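Local coordinates for protein spondin-1 (Homo sapiens, PDB 2ZOU) that is a secreted extracellular-matrix glycoprotein, also called F-spondin, that probably acts in cell adhesion and carries the beta-sandwich reeler domain described here, at residues Val120-Ser125 with Lys142-Gln147; Ala60-Arg65 with Ala115-Val120; Ser51-Phe56 with Thr104-Phe109; Thr22-Arg27 with Leu45-Pro50. All blocks are in the same frame, centred on the assembly; numbering follows the deposited sequence.

Interaction 1: residues Val120-Ser125 with Lys142-Gln147. With EDO (1,2-ethanediol), chain D; EDO (1,2-ethanediol), chain F.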
loop_
_atom_site.group_PDB
_atom_site.type_symbol
_atom_site.label_atom_id
_atom_site.label_comp_id
_atom_site.label_asym_id
_atom_site.label_seq_id
_atom_site.Cartn_x
_atom_site.Cartn_y
_atom_site.Cartn_z
ATOM N N VAL A 120 -2.210 10.062 6.509
ATOM C CA VAL A 120 -2.530 9.008 5.557
ATOM C C VAL A 120 -1.897 7.684 6.031
ATOM O O VAL A 120 -0.777 7.665 6.539
ATOM C CB VAL A 120 -2.004 9.362 4.152
ATOM C CG1 VAL A 120 -2.121 8.173 3.205
ATOM C CG2 VAL A 120 -2.741 10.576 3.608
ATOM N N ILE A 121 -2.643 6.594 5.877
ATOM C CA ILE A 121 -2.148 5.257 6.204
ATOM C C ILE A 121 -2.000 4.447 4.936
ATOM O O ILE A 121 -2.991 4.138 4.258
ATOM C CB ILE A 121 -3.109 4.484 7.150
ATOM C CG1 ILE A 121 -3.606 5.353 8.318
ATOM C CG2 ILE A 121 -2.426 3.212 7.647
ATOM C CD1 ILE A 121 -2.530 5.771 9.324
ATOM N N LEU A 122 -0.751 4.111 4.612
ATOM C CA LEU A 122 -0.455 3.203 3.525
ATOM C C LEU A 122 -0.512 1.817 4.106
ATOM O O LEU A 122 0.142 1.570 5.114
ATOM C CB LEU A 122 0.955 3.463 2.979
ATOM C CG LEU A 122 1.189 4.859 2.385
ATOM C CD1 LEU A 122 2.666 5.078 2.093
ATOM C CD2 LEU A 122 0.391 4.991 1.118
ATOM N N LYS A 123 -1.266 0.925 3.475
ATOM C CA LYS A 123 -1.538 -0.406 4.032
ATOM C C LYS A 123 -1.535 -1.481 2.960
ATOM O O LYS A 123 -2.066 -1.289 1.873
ATOM C CB LYS A 123 -2.921 -0.434 4.693
ATOM C CG LYS A 123 -2.998 0.048 6.117
ATOM C CD LYS A 123 -4.425 0.417 6.477
ATOM C CE LYS A 123 -5.300 -0.786 6.684
ATOM N NZ LYS A 123 -6.576 -0.365 7.347
ATOM N N ALA A 124 -0.969 -2.638 3.285
ATOM C CA ALA A 124 -0.949 -3.750 2.360
ATOM C C ALA A 124 -1.397 -5.044 3.007
ATOM O O ALA A 124 -1.288 -5.228 4.215
ATOM C CB ALA A 124 0.433 -3.915 1.775
ATOM N N SER A 125 -1.913 -5.925 2.164
ATOM C CA SER A 125 -2.245 -7.296 2.502
ATOM C C SER A 125 -1.538 -8.178 1.494
ATOM O O SER A 125 -1.388 -7.774 0.334
ATOM C CB SER A 125 -3.759 -7.482 2.412
ATOM O OG SER A 125 -4.110 -8.838 2.556
ATOM N N LYS A 142 2.072 1.849 7.124
ATOM C CA LYS A 142 2.901 3.026 7.380
ATOM C C LYS A 142 2.053 4.279 7.402
ATOM O O LYS A 142 1.292 4.532 6.480
ATOM C CB LYS A 142 4.018 3.167 6.335
ATOM C CG LYS A 142 4.963 4.348 6.586
ATOM C CD LYS A 142 5.809 4.206 7.843
ATOM C CE LYS A 142 6.659 5.463 8.122
ATOM N NZ LYS A 142 5.965 6.521 8.930
ATOM N N LYS A 143 2.195 5.044 8.477
ATOM C CA LYS A 143 1.482 6.299 8.646
ATOM C C LYS A 143 2.374 7.450 8.223
ATOM O O LYS A 143 3.527 7.532 8.657
ATOM C CB LYS A 143 1.076 6.464 10.114
ATOM C CG LYS A 143 0.409 7.801 10.438
ATOM C CD LYS A 143 0.344 8.075 11.938
ATOM C CE LYS A 143 -0.587 7.132 12.666
ATOM N NZ LYS A 143 -1.147 7.815 13.877
ATOM N N LEU A 144 1.844 8.326 7.370
ATOM C CA LEU A 144 2.512 9.577 7.007
ATOM C C LEU A 144 1.574 10.745 7.200
ATOM O O LEU A 144 0.470 10.762 6.645
ATOM C CB LEU A 144 2.975 9.586 5.548
ATOM C CG LEU A 144 4.203 8.773 5.144
ATOM C CD1 LEU A 144 4.344 8.812 3.637
ATOM C CD2 LEU A 144 5.485 9.269 5.817
ATOM N N CYS A 145 2.029 11.725 7.967
ATOM C CA CYS A 145 1.225 12.912 8.191
ATOM C C CYS A 145 1.826 14.095 7.447
ATOM O O CYS A 145 2.879 13.972 6.828
ATOM C CB CYS A 145 1.077 13.171 9.692
ATOM S SG CYS A 145 0.267 11.761 10.549
ATOM N N GLU A 146 1.140 15.229 7.461
ATOM C CA GLU A 146 1.716 16.472 6.960
ATOM C C GLU A 146 2.731 17.026 7.974
ATOM O O GLU A 146 2.756 16.594 9.125
ATOM C CB GLU A 146 0.598 17.501 6.715
ATOM C CG GLU A 146 -0.529 17.003 5.802
ATOM C CD GLU A 146 -1.655 18.021 5.633
ATOM O OE1 GLU A 146 -1.406 19.121 5.088
ATOM O OE2 GLU A 146 -2.797 17.718 6.042
ATOM N N GLN A 147 3.590 17.940 7.520
ATOM C CA GLN A 147 4.400 18.842 8.379
ATOM C C GLN A 147 5.709 19.228 7.709
ATOM O O GLN A 147 5.694 19.861 6.661
ATOM C CB GLN A 147 4.646 18.307 9.806
ATOM C CG GLN A 147 5.731 17.229 9.913
ATOM C CD GLN A 147 5.549 16.318 11.117
ATOM O OE1 GLN A 147 4.768 16.613 12.024
ATOM N NE2 GLN A 147 6.272 15.207 11.127
HETATM C C1 EDO D . -4.709 -11.028 -0.156
HETATM O O1 EDO D . -5.450 -10.064 0.599
HETATM C C2 EDO D . -3.681 -10.311 -1.021
HETATM O O2 EDO D . -4.336 -9.366 -1.882
HETATM C C1 EDO F . -0.480 -6.289 7.917
HETATM O O1 EDO F . -1.132 -6.529 6.669
HETATM C C2 EDO F . -0.404 -7.554 8.755
HETATM O O2 EDO F . 0.793 -7.548 9.534
#
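Two neighbouring strands of a beta hairpin, 120-127 and the end of 131-144, meet at one margin of the five-stranded antiparallel sheet of the reeler beta-sandwich; the axes of 120-125 and 142-144 pass 4.7 Å apart, with 159° between their directions. The backbone does most of the holding. V120 pairs with L144 and L122 with K142 as hydrogen-bonded pairs, each closed by two N-H to C=O bonds, and I121 with K143 is the non-hydrogen-bonded pair between them. The bond from V120 N to L144 O is 2.8 Å, with the donor above the carbonyl plane, and the other three are equally short; L122 N and K142 O meet in the carbonyl plane. CA-H groups add to this, K143 CA lying 3.4 Å from V120 O.

Apolar contacts fall on both faces. On the face of V120, L122 and L144, shared by K142 only at its base and looking into the sandwich toward L26 and A74, the leucine tips meet loosely, L122 CD1 to L144 CD1 at 4.4 Å. On the other face I121 and K143 lie side by side and point the same way, with I121 CD1 against K143 CG at 3.7 Å.

K143 NZ forms a salt bridge with E63, while C145, two residues on, is disulfide-bonded to C119. K142, its chain bent twice, curls back so that its NZ donates to K143 O at 2.7 Å.

Interaction 2: residues Ala60-Arg65 with Ala115-Val120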
loop_
_atom_site.group_PDB
_atom_site.type_symbol
_atom_site.label_atom_id
_atom_site.label_comp_id
_atom_site.label_asym_id
_atom_site.label_seq_id
_atom_site.Cartn_x
_atom_site.Cartn_y
_atom_site.Cartn_z
ATOM N N ALA A 60 -4.084 3.447 0.134
ATOM C CA ALA A 60 -3.704 4.606 0.936
ATOM C C ALA A 60 -4.987 5.257 1.433
ATOM O O ALA A 60 -5.790 5.708 0.618
ATOM C CB ALA A 60 -2.920 5.587 0.091
ATOM N N LEU A 61 -5.167 5.302 2.751
ATOM C CA LEU A 61 -6.417 5.773 3.365
ATOM C C LEU A 61 -6.182 6.966 4.250
ATOM O O LEU A 61 -5.185 7.029 4.970
ATOM C CB LEU A 61 -7.031 4.671 4.224
ATOM C CG LEU A 61 -7.439 3.385 3.512
ATOM C CD1 LEU A 61 -8.088 2.419 4.515
ATOM C CD2 LEU A 61 -8.402 3.689 2.359
ATOM N N ARG A 62 -7.129 7.903 4.261
ATOM C CA ARG A 62 -7.150 8.882 5.317
ATOM C C ARG A 62 -7.260 8.110 6.622
ATOM O O ARG A 62 -8.003 7.123 6.699
ATOM C CB ARG A 62 -8.360 9.799 5.136
ATOM C CG ARG A 62 -8.247 10.675 3.891
ATOM C CD ARG A 62 -9.277 11.784 3.948
ATOM N NE ARG A 62 -9.337 12.546 2.707
ATOM C CZ ARG A 62 -9.673 13.833 2.645
ATOM N NH1 ARG A 62 -9.951 14.507 3.753
ATOM N NH2 ARG A 62 -9.713 14.453 1.473
ATOM N N GLU A 63 -6.529 8.541 7.641
ATOM C CA GLU A 63 -6.596 7.866 8.943
ATOM C C GLU A 63 -8.019 7.766 9.506
ATOM O O GLU A 63 -8.836 8.678 9.336
ATOM C CB GLU A 63 -5.684 8.537 9.966
ATOM C CG GLU A 63 -5.312 7.592 11.112
ATOM C CD GLU A 63 -4.295 8.172 12.081
ATOM O OE1 GLU A 63 -4.056 9.403 12.040
ATOM O OE2 GLU A 63 -3.747 7.381 12.887
ATOM N N ASN A 64 -8.277 6.634 10.163
ATOM C CA ASN A 64 -9.555 6.320 10.808
ATOM C C ASN A 64 -10.730 6.150 9.866
ATOM O O ASN A 64 -11.885 6.277 10.286
ATOM C CB ASN A 64 -9.906 7.351 11.890
ATOM C CG ASN A 64 -8.808 7.520 12.913
ATOM O OD1 ASN A 64 -8.248 6.544 13.405
ATOM N ND2 ASN A 64 -8.502 8.770 13.246
ATOM N N ARG A 65 -10.433 5.873 8.599
ATOM C CA ARG A 65 -11.453 5.552 7.605
ATOM C C ARG A 65 -11.292 4.100 7.202
ATOM O O ARG A 65 -10.175 3.593 7.170
ATOM C CB ARG A 65 -11.328 6.446 6.369
ATOM C CG ARG A 65 -11.401 7.932 6.657
ATOM C CD ARG A 65 -12.817 8.388 6.938
ATOM N NE ARG A 65 -12.898 9.844 6.911
ATOM C CZ ARG A 65 -12.919 10.582 5.801
ATOM N NH1 ARG A 65 -12.879 10.007 4.606
ATOM N NH2 ARG A 65 -12.991 11.904 5.888
ATOM N N ALA A 115 -2.574 19.738 0.765
ATOM C CA ALA A 115 -2.500 20.146 2.156
ATOM C C ALA A 115 -3.909 20.114 2.736
ATOM O O ALA A 115 -4.873 20.489 2.055
ATOM C CB ALA A 115 -1.923 21.547 2.265
ATOM N N GLY A 116 -4.025 19.676 3.988
ATOM C CA GLY A 116 -5.321 19.572 4.653
ATOM C C GLY A 116 -5.927 18.181 4.591
ATOM O O GLY A 116 -6.915 17.896 5.252
ATOM N N THR A 117 -5.321 17.289 3.809
ATOM C CA THR A 117 -5.825 15.917 3.719
ATOM C C THR A 117 -5.649 15.161 5.037
ATOM O O THR A 117 -6.404 14.238 5.337
ATOM C CB THR A 117 -5.170 15.151 2.538
ATOM O OG1 THR A 117 -5.511 15.816 1.311
ATOM C CG2 THR A 117 -5.649 13.692 2.474
ATOM N N GLY A 118 -4.648 15.566 5.814
ATOM C CA GLY A 118 -4.357 14.947 7.097
ATOM C C GLY A 118 -3.515 13.685 6.983
ATOM O O GLY A 118 -2.936 13.364 5.935
ATOM N N CYS A 119 -3.446 12.964 8.089
ATOM C CA CYS A 119 -2.625 11.762 8.158
ATOM C C CYS A 119 -3.141 10.702 7.212
ATOM O O CYS A 119 -4.342 10.464 7.134
ATOM C CB CYS A 119 -2.586 11.211 9.584
ATOM S SG CYS A 119 -1.715 12.286 10.743
ATOM N N VAL A 120 -2.210 10.062 6.509
ATOM C CA VAL A 120 -2.530 9.008 5.557
ATOM C C VAL A 120 -1.897 7.684 6.031
ATOM O O VAL A 120 -0.777 7.665 6.539
ATOM C CB VAL A 120 -2.004 9.362 4.152
ATOM C CG1 VAL A 120 -2.121 8.173 3.205
ATOM C CG2 VAL A 120 -2.741 10.576 3.608
#
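R62 and T117 cross at about a right angle, the arginine extended from CG to NE so that its guanidinium passes across the threonine methyl. T117 CG2, anti to its own backbone N, sits over one face of that flat group, offset toward the rim and 3.9 Å from R62 NE. An alanine at R62 would remove this flat lid and would probably leave the T117 methyl less well covered.

The E63 side chain meets C119 through its carboxylate. Its chain is extended beyond CG, which brings E63 OE1 to 3.4 Å from C119 CB, while OE2 is taken by the salt bridge to K143. The backbones are joined beneath these two by one hydrogen bond, E63 N to C119 O at 3.0 Å, with the donor lying above the carbonyl plane. The CG1 branch of V120 turns to A60 CB at 4.1 Å, and W110 covers both. V120 CA also directs its hydrogen at L61 O.

R62, which opens the type II turn 62-65, forms an antiparallel non-hydrogen-bonded pair with V120. The arrangement is that of a strand end in the reeler beta-sandwich, where 55-62 leaves its sheet beside the loop that C119 ties to C145.

Interaction 3: residues Ser51-Phe56 with Thr104-Phe109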
loop_
_atom_site.group_PDB
_atom_site.type_symbol
_atom_site.label_atom_id
_atom_site.label_comp_id
_atom_site.label_asym_id
_atom_site.label_seq_id
_atom_site.Cartn_x
_atom_site.Cartn_y
_atom_site.Cartn_z
ATOM N N SER A 51 11.033 -15.808 2.095
ATOM C CA SER A 51 9.617 -15.638 1.784
ATOM C C SER A 51 9.371 -14.971 0.430
ATOM O O SER A 51 10.279 -14.395 -0.193
ATOM C CB SER A 51 8.903 -14.870 2.903
ATOM O OG SER A 51 8.990 -15.582 4.138
ATOM N N TYR A 52 8.123 -15.063 -0.010
ATOM C CA TYR A 52 7.670 -14.462 -1.248
ATOM C C TYR A 52 6.176 -14.243 -1.110
ATOM O O TYR A 52 5.547 -14.751 -0.167
ATOM C CB TYR A 52 7.968 -15.394 -2.443
ATOM C CG TYR A 52 7.386 -16.771 -2.258
ATOM C CD1 TYR A 52 6.064 -17.045 -2.636
ATOM C CD2 TYR A 52 8.134 -17.790 -1.664
ATOM C CE1 TYR A 52 5.507 -18.303 -2.437
ATOM C CE2 TYR A 52 7.579 -19.058 -1.460
ATOM C CZ TYR A 52 6.270 -19.300 -1.849
ATOM O OH TYR A 52 5.709 -20.537 -1.674
ATOM N N PHE A 53 5.604 -13.485 -2.029
ATOM C CA PHE A 53 4.154 -13.374 -2.108
ATOM C C PHE A 53 3.699 -13.624 -3.542
ATOM O O PHE A 53 4.395 -13.295 -4.499
ATOM C CB PHE A 53 3.642 -12.041 -1.544
ATOM C CG PHE A 53 4.333 -10.829 -2.095
ATOM C CD1 PHE A 53 5.528 -10.374 -1.530
ATOM C CD2 PHE A 53 3.792 -10.119 -3.162
ATOM C CE1 PHE A 53 6.169 -9.233 -2.022
ATOM C CE2 PHE A 53 4.435 -8.994 -3.688
ATOM C CZ PHE A 53 5.614 -8.529 -3.094
ATOM N N ARG A 54 2.537 -14.248 -3.674
ATOM C CA ARG A 54 1.968 -14.542 -4.989
ATOM C C ARG A 54 0.910 -13.509 -5.355
ATOM O O ARG A 54 0.501 -13.409 -6.512
ATOM C CB ARG A 54 1.394 -15.957 -5.008
ATOM C CG ARG A 54 2.466 -17.031 -5.008
ATOM C CD ARG A 54 1.883 -18.442 -5.113
ATOM N NE ARG A 54 1.023 -18.771 -3.975
ATOM C CZ ARG A 54 -0.300 -18.898 -4.032
ATOM N NH1 ARG A 54 -0.959 -18.762 -5.185
ATOM N NH2 ARG A 54 -0.973 -19.183 -2.927
ATOM N N GLY A 55 0.470 -12.742 -4.370
ATOM C CA GLY A 55 -0.516 -11.692 -4.567
ATOM C C GLY A 55 -0.457 -10.667 -3.452
ATOM O O GLY A 55 0.041 -10.934 -2.351
ATOM N N PHE A 56 -0.958 -9.474 -3.731
ATOM C CA PHE A 56 -0.963 -8.392 -2.746
ATOM C C PHE A 56 -2.051 -7.389 -3.078
ATOM O O PHE A 56 -2.534 -7.330 -4.224
ATOM C CB PHE A 56 0.402 -7.685 -2.669
ATOM C CG PHE A 56 0.645 -6.736 -3.808
ATOM C CD1 PHE A 56 0.313 -5.389 -3.702
ATOM C CD2 PHE A 56 1.142 -7.206 -5.021
ATOM C CE1 PHE A 56 0.505 -4.530 -4.780
ATOM C CE2 PHE A 56 1.345 -6.365 -6.098
ATOM C CZ PHE A 56 1.026 -5.023 -5.991
ATOM N N THR A 104 9.256 -11.191 -4.669
ATOM C CA THR A 104 9.856 -10.805 -3.398
ATOM C C THR A 104 9.834 -9.283 -3.186
ATOM O O THR A 104 10.097 -8.809 -2.088
ATOM C CB THR A 104 11.300 -11.298 -3.268
ATOM O OG1 THR A 104 12.071 -10.777 -4.361
ATOM C CG2 THR A 104 11.349 -12.831 -3.273
ATOM N N ARG A 105 9.515 -8.544 -4.248
ATOM C CA ARG A 105 9.425 -7.086 -4.156
ATOM C C ARG A 105 8.535 -6.556 -5.256
ATOM O O ARG A 105 8.629 -6.997 -6.396
ATOM C CB ARG A 105 10.820 -6.439 -4.272
ATOM C CG ARG A 105 10.824 -4.892 -4.229
ATOM C CD ARG A 105 12.243 -4.316 -4.329
ATOM N NE ARG A 105 12.281 -2.845 -4.267
ATOM C CZ ARG A 105 12.149 -2.051 -5.326
ATOM N NH1 ARG A 105 11.955 -2.585 -6.524
ATOM N NH2 ARG A 105 12.210 -0.720 -5.196
ATOM N N ILE A 106 7.674 -5.611 -4.897
ATOM C CA ILE A 106 7.035 -4.746 -5.898
ATOM C C ILE A 106 7.203 -3.288 -5.492
ATOM O O ILE A 106 7.495 -2.982 -4.323
ATOM C CB ILE A 106 5.529 -5.086 -6.146
ATOM C CG1 ILE A 106 4.681 -4.903 -4.883
ATOM C CG2 ILE A 106 5.395 -6.486 -6.779
ATOM C CD1 ILE A 106 4.184 -3.477 -4.680
ATOM N N GLN A 107 7.019 -2.390 -6.452
ATOM C CA GLN A 107 7.160 -0.953 -6.194
ATOM C C GLN A 107 6.135 -0.195 -7.011
ATOM O O GLN A 107 5.760 -0.631 -8.100
ATOM C CB GLN A 107 8.555 -0.470 -6.604
ATOM C CG GLN A 107 8.898 -0.850 -8.032
ATOM C CD GLN A 107 10.263 -0.393 -8.482
ATOM O OE1 GLN A 107 11.044 0.178 -7.720
ATOM N NE2 GLN A 107 10.565 -0.659 -9.744
ATOM N N VAL A 108 5.688 0.927 -6.464
ATOM C CA VAL A 108 4.731 1.809 -7.137
ATOM C C VAL A 108 5.026 3.231 -6.674
ATOM O O VAL A 108 5.622 3.411 -5.615
ATOM C CB VAL A 108 3.291 1.382 -6.788
ATOM C CG1 VAL A 108 2.950 1.693 -5.310
ATOM C CG2 VAL A 108 2.284 1.966 -7.779
ATOM N N PHE A 109 4.642 4.234 -7.453
ATOM C CA PHE A 109 4.662 5.591 -6.930
ATOM C C PHE A 109 3.353 5.894 -6.229
ATOM O O PHE A 109 2.289 5.440 -6.660
ATOM C CB PHE A 109 4.857 6.618 -8.043
ATOM C CG PHE A 109 6.244 6.652 -8.612
ATOM C CD1 PHE A 109 7.344 6.929 -7.789
ATOM C CD2 PHE A 109 6.459 6.425 -9.977
ATOM C CE1 PHE A 109 8.632 6.959 -8.313
ATOM C CE2 PHE A 109 7.759 6.474 -10.503
ATOM C CZ PHE A 109 8.830 6.734 -9.661
#
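No backbone hydrogen bond joins 51-56 to 104-109; the touching parts run 29° apart, closest at Y52 and T104 with 4.8 Å between CA atoms, and spread to 9.3 Å between the CA atoms of F56 and I106. Side chains fill the widening gap. I106 is central, its CG1 in the crowded position between backbone N and carbonyl carbon (chi1 62°), and reaches tip to tip toward F56. I106 CG1 lies over the face of that ring in a CH-pi contact, 4.0 Å from the F56 centroid and 18° off the ring normal, and I106 CD1 stands 3.8 Å from F56 CZ.

The F53 ring crosses I106 at about a right angle and brings F53 CE2 to 4.1 Å from I106 CG2, while I106 N meets the edge of this ring. Replacing I106 by an alanine would take away CG1, CG2 and CD1 and would probably leave the F56 face and F53 CE2 less well packed. At the narrow end T104 CG2 rests 3.6 Å from S51 O.

I126 touches both rings. With I106 of strand 105-111 against F56 of strand 55-62, apolar side chains join the two sheets, and the contact depends on shape and burial rather than polar bonds.

Interaction 4: residues Thr22-Arg27 with Leu45-Pro50. With EDO (1,2-ethanediol), chain E.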
loop_
_atom_site.group_PDB
_atom_site.type_symbol
_atom_site.label_atom_id
_atom_site.label_comp_id
_atom_site.label_asym_id
_atom_site.label_seq_id
_atom_site.Cartn_x
_atom_site.Cartn_y
_atom_site.Cartn_z
ATOM N N THR A 22 5.623 -8.945 10.542
ATOM C CA THR A 22 5.803 -10.173 9.794
ATOM C C THR A 22 7.076 -9.981 8.983
ATOM O O THR A 22 7.766 -8.974 9.124
ATOM C CB THR A 22 4.608 -10.486 8.867
ATOM O OG1 THR A 22 4.580 -9.555 7.770
ATOM C CG2 THR A 22 3.284 -10.427 9.636
ATOM N N GLU A 23 7.396 -10.947 8.130
ATOM C CA GLU A 23 8.580 -10.804 7.293
ATOM C C GLU A 23 8.316 -9.949 6.047
ATOM O O GLU A 23 9.217 -9.758 5.218
ATOM C CB GLU A 23 9.124 -12.172 6.891
ATOM C CG GLU A 23 8.296 -12.849 5.854
ATOM C CD GLU A 23 7.248 -13.781 6.421
ATOM O OE1 GLU A 23 6.580 -13.438 7.431
ATOM O OE2 GLU A 23 7.078 -14.878 5.838
ATOM N N PHE A 24 7.094 -9.438 5.915
ATOM C CA PHE A 24 6.745 -8.604 4.772
ATOM C C PHE A 24 6.712 -7.162 5.234
ATOM O O PHE A 24 6.128 -6.850 6.276
ATOM C CB PHE A 24 5.378 -9.000 4.215
ATOM C CG PHE A 24 5.316 -10.410 3.752
ATOM C CD1 PHE A 24 5.768 -10.757 2.478
ATOM C CD2 PHE A 24 4.847 -11.409 4.592
ATOM C CE1 PHE A 24 5.725 -12.087 2.049
ATOM C CE2 PHE A 24 4.811 -12.749 4.164
ATOM C CZ PHE A 24 5.241 -13.077 2.891
ATOM N N SER A 25 7.355 -6.287 4.467
ATOM C CA SER A 25 7.506 -4.879 4.873
ATOM C C SER A 25 6.995 -3.933 3.816
ATOM O O SER A 25 7.344 -4.081 2.649
ATOM C CB SER A 25 8.978 -4.547 5.103
ATOM O OG SER A 25 9.471 -5.259 6.212
ATOM N N LEU A 26 6.200 -2.950 4.239
ATOM C CA LEU A 26 5.795 -1.855 3.364
ATOM C C LEU A 26 6.615 -0.639 3.759
ATOM O O LEU A 26 6.610 -0.232 4.927
ATOM C CB LEU A 26 4.309 -1.562 3.562
ATOM C CG LEU A 26 3.709 -0.525 2.598
ATOM C CD1 LEU A 26 3.718 -1.036 1.164
ATOM C CD2 LEU A 26 2.298 -0.213 3.006
ATOM N N ARG A 27 7.376 -0.107 2.814
ATOM C CA ARG A 27 8.282 0.996 3.098
ATOM C C ARG A 27 8.095 2.078 2.071
ATOM O O ARG A 27 7.541 1.854 1.009
ATOM C CB ARG A 27 9.730 0.531 3.085
ATOM C CG ARG A 27 10.002 -0.566 4.092
ATOM C CD ARG A 27 11.439 -0.626 4.503
ATOM N NE ARG A 27 11.873 0.601 5.167
ATOM C CZ ARG A 27 13.009 0.715 5.846
ATOM N NH1 ARG A 27 13.821 -0.329 5.966
ATOM N NH2 ARG A 27 13.326 1.869 6.411
ATOM N N LEU A 45 6.928 -2.945 -1.418
ATOM C CA LEU A 45 6.466 -4.072 -0.609
ATOM C C LEU A 45 7.452 -5.201 -0.841
ATOM O O LEU A 45 7.649 -5.618 -1.968
ATOM C CB LEU A 45 5.073 -4.494 -1.078
ATOM C CG LEU A 45 4.325 -5.571 -0.328
ATOM C CD1 LEU A 45 4.230 -5.273 1.133
ATOM C CD2 LEU A 45 2.950 -5.658 -0.937
ATOM N N SER A 46 8.082 -5.670 0.231
ATOM C CA SER A 46 9.147 -6.673 0.091
ATOM C C SER A 46 9.014 -7.800 1.102
ATOM O O SER A 46 8.478 -7.604 2.204
ATOM C CB SER A 46 10.511 -6.014 0.376
ATOM O OG SER A 46 10.678 -4.743 -0.226
ATOM N N ALA A 47 9.511 -8.973 0.714
ATOM C CA ALA A 47 9.517 -10.152 1.568
ATOM C C ALA A 47 10.937 -10.444 1.997
ATOM O O ALA A 47 11.809 -10.522 1.143
ATOM C CB ALA A 47 8.975 -11.349 0.785
ATOM N N ALA A 48 11.157 -10.659 3.288
ATOM C CA ALA A 48 12.473 -11.067 3.769
ATOM C C ALA A 48 12.738 -12.519 3.358
ATOM O O ALA A 48 11.839 -13.357 3.431
ATOM C CB ALA A 48 12.550 -10.919 5.286
ATOM N N PRO A 49 13.975 -12.846 2.935
ATOM C CA PRO A 49 14.236 -14.223 2.530
ATOM C C PRO A 49 13.966 -15.238 3.641
ATOM O O PRO A 49 14.206 -14.952 4.812
ATOM C CB PRO A 49 15.723 -14.210 2.131
ATOM C CG PRO A 49 16.268 -12.981 2.730
ATOM C CD PRO A 49 15.163 -11.989 2.786
ATOM N N PRO A 50 13.494 -16.439 3.271
ATOM C CA PRO A 50 13.213 -16.913 1.925
ATOM C C PRO A 50 11.747 -16.766 1.512
ATOM O O PRO A 50 11.267 -17.522 0.670
ATOM C CB PRO A 50 13.573 -18.395 2.036
ATOM C CG PRO A 50 13.054 -18.754 3.428
ATOM C CD PRO A 50 13.300 -17.513 4.272
HETATM C C1 EDO E . 11.120 -7.306 3.841
HETATM O O1 EDO E . 10.736 -7.482 5.206
HETATM C C2 EDO E . 12.532 -6.750 3.704
HETATM O O2 EDO E . 13.435 -7.786 3.298
HETATM O O HOH W 1 9.641 -2.794 1.346
#
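A beta hairpin pairs 24-28 with 40-47 at an edge of the four-stranded antiparallel sheet, and the present segments are its end away from the connecting loop. S25 and S46 form the hydrogen-bonded pair, exchanging two bonds: S25 N to S46 O at 2.8 Å, nearly along the C=O axis, and S46 N to S25 O, in the carbonyl plane. F24 with A47 and L26 with L45 are the non-hydrogen-bonded pairs. One step beyond, A48 N still donates to E23 O at 2.9 Å, which carries the ladder past the end of the strands. CA-H contacts from F24 to S46 O and from L45 to S25 O lie between these bonds.

The two faces of this layer of the reeler sandwich differ sharply. On the inner one F24 brings its CE1 to 3.6 Å from A47 CB, the ring being oblique to the methyl; E23 CG lies over one face of the same ring. L26 CD1 meets L45 CD1 at 4.3 Å, and I126 and L140 of the facing sheet touch both F24 and L45.

The serine face is polar and partly exposed. A water donates to S25 O and also bonds S46 OG at 2.7 Å, bridging the strands. Beside it a 1,2-ethanediol, probably from the crystallisation liquor, gives its O1 proton to E23 O at 2.7 Å. At the start of the segment T22 makes an ST turn, T22 OG1 accepting from F24 N at 3.1 Å.

Interaction 1 is the most buried of the four and, like interaction 4, is a hairpin ladder, but the two sit in different sheets that face each other: L26 packs on the 120-125 backbone and L45 on A124. Interactions 1 and 2 share V120 and are tied by the C119-C145 disulfide, interaction 2 being the partly exposed end of the same sheet with a single backbone bond. Interactions 3 and 4 lie together, about 8 Å between centres, at the other end of the sandwich, joined through T104 O to A47 N. Interaction 3 alone lacks hydrogen bonds between its segments, consistent with its lying between the two sheets.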